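Local coordinates for lipoprotein (Colwellia psychrerythraea, PDB 3O0Y) that is a putative lipoprotein of unknown function whose family falls in the metallopeptidase-like MA clan, at residues L558-L561 against K562-L566. Residues are numbered along the deposited sequence; the frame is centred on the assembly and turned at random.
Sequences LGML and KILSL
The carbonyls of Leu558, Gly559, Met560 and Leu561 accept the amide hydrogens of Lys562, Ile563, Leu564 and Ser565, the i to i+4 ladder of an alpha helix, here in the N-terminal half of helix 555-574 in a largely helical DUF885 chain. The rungs differ in straightness. From Ile563 N to Gly559 O the bond is 3.0 Å long and nearly linear at 172°, and Leu564 N meets Met560 O almost as squarely, whereas the amides of Lys562 and Ser565 approach their acceptors at more bent angles. Gly559 O also takes a weak second bond from Lys562 N at 3.2 Å, so that two consecutive amides face it, that of Lys562 only weakly.

Side-chain contact one turn apart is carried by Met560 and Leu564, which run side by side in the same direction. With CG anti to the backbone N (chi1 -175°) and the chain extended beyond it, the methionine carries its terminal methyl out to the leucine, CE lying 4.0 Å from Leu564 CD1. This is light contact between two methyl groups. Both residues also meet helix 467-483, Met560 against Leu475 and Gln479 and Leu564 against Tyr476, so the pair forms part of a helix-helix interface. Ile563 touches Tyr476 as well, while Leu561 turns to Ile308 and Glu312 of helix 302-326 and Lys562 to Met595 and Ser599 of helix 595-608. This single stretch of helix thus meets at least three others.

Side-chain carbons also rest against the carbonyl oxygens of the preceding turn. Leu564 CG sits 3.5 Å from Met560 O, and Ile563, its CG1 beside the backbone N (chi1 -63°), brings that carbon to 3.4 Å from Gly559 O.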
loop_
_atom_site.group_PDB
_atom_site.type_symbol
_atom_site.label_atom_id
_atom_site.label_comp_id
_atom_site.label_asym_id
_atom_site.label_seq_id
_atom_site.Cartn_x
_atom_site.Cartn_y
_atom_site.Cartn_z
ATOM N N LEU A 558 13.725 0.495 -6.420
ATOM C CA LEU A 558 14.898 0.853 -5.597
ATOM C C LEU A 558 15.105 -0.203 -4.472
ATOM O O LEU A 558 16.227 -0.611 -4.173
ATOM C CB LEU A 558 14.770 2.256 -5.054
ATOM C CG LEU A 558 14.810 3.333 -6.114
ATOM C CD1 LEU A 558 14.636 4.724 -5.473
ATOM C CD2 LEU A 558 16.046 3.214 -7.001
ATOM N N GLY A 559 14.008 -0.688 -3.876
ATOM C CA GLY A 559 14.117 -1.653 -2.864
ATOM C C GLY A 559 14.591 -2.991 -3.438
ATOM O O GLY A 559 15.441 -3.643 -2.828
ATOM N N MET A 560 14.047 -3.424 -4.574
ATOM C CA MET A 560 14.440 -4.661 -5.190
ATOM C C MET A 560 15.944 -4.659 -5.548
ATOM O O MET A 560 16.660 -5.642 -5.259
ATOM C CB MET A 560 13.545 -5.005 -6.403
ATOM C CG MET A 560 13.847 -6.374 -7.018
ATOM S SD MET A 560 13.457 -6.427 -8.903
ATOM C CE MET A 560 13.684 -8.225 -9.222
ATOM N N LEU A 561 16.399 -3.536 -6.115
ATOM C CA LEU A 561 17.809 -3.426 -6.524
ATOM C C LEU A 561 18.730 -3.529 -5.316
ATOM O O LEU A 561 19.780 -4.141 -5.388
ATOM C CB LEU A 561 17.994 -2.112 -7.275
ATOM C CG LEU A 561 17.425 -2.123 -8.684
ATOM C CD1 LEU A 561 17.370 -0.678 -9.211
ATOM C CD2 LEU A 561 18.245 -2.970 -9.674
ATOM N N LYS A 562 18.309 -2.974 -4.196
ATOM C CA LYS A 562 19.143 -2.975 -2.987
ATOM C C LYS A 562 19.185 -4.362 -2.394
ATOM O O LYS A 562 20.263 -4.799 -2.026
ATOM C CB LYS A 562 18.632 -2.000 -1.954
ATOM C CG LYS A 562 19.488 -1.902 -0.680
ATOM C CD LYS A 562 20.936 -1.534 -0.994
ATOM C CE LYS A 562 21.788 -1.438 0.313
ATOM N NZ LYS A 562 23.198 -1.046 0.093
ATOM N N ILE A 563 18.033 -5.040 -2.317
ATOM C CA ILE A 563 18.000 -6.443 -1.858
ATOM C C ILE A 563 18.911 -7.307 -2.702
ATOM O O ILE A 563 19.711 -8.064 -2.172
ATOM C CB ILE A 563 16.530 -7.050 -1.777
ATOM C CG1 ILE A 563 15.740 -6.253 -0.725
ATOM C CG2 ILE A 563 16.673 -8.608 -1.517
ATOM C CD1 ILE A 563 14.179 -6.473 -0.809
ATOM N N LEU A 564 18.830 -7.199 -4.025
ATOM C CA LEU A 564 19.689 -7.942 -4.904
ATOM C C LEU A 564 21.195 -7.579 -4.772
ATOM O O LEU A 564 22.087 -8.469 -4.843
ATOM C CB LEU A 564 19.192 -7.772 -6.344
ATOM C CG LEU A 564 17.952 -8.566 -6.741
ATOM C CD1 LEU A 564 17.556 -8.189 -8.173
ATOM C CD2 LEU A 564 18.289 -10.080 -6.644
ATOM N N SER A 565 21.488 -6.309 -4.540
ATOM C CA SER A 565 22.864 -5.870 -4.333
ATOM C C SER A 565 23.451 -6.469 -3.048
ATOM O O SER A 565 24.590 -6.975 -3.040
ATOM C CB SER A 565 22.878 -4.348 -4.216
ATOM O OG SER A 565 24.216 -3.938 -3.991
ATOM N N LEU A 566 22.632 -6.505 -1.987
ATOM C CA LEU A 566 23.014 -7.181 -0.776
ATOM C C LEU A 566 23.243 -8.651 -0.960
ATOM O O LEU A 566 24.188 -9.208 -0.382
ATOM C CB LEU A 566 22.045 -6.852 0.376
ATOM C CG LEU A 566 22.052 -5.386 0.893
ATOM C CD1 LEU A 566 20.775 -5.276 1.766
ATOM C CD2 LEU A 566 23.366 -5.053 1.725
#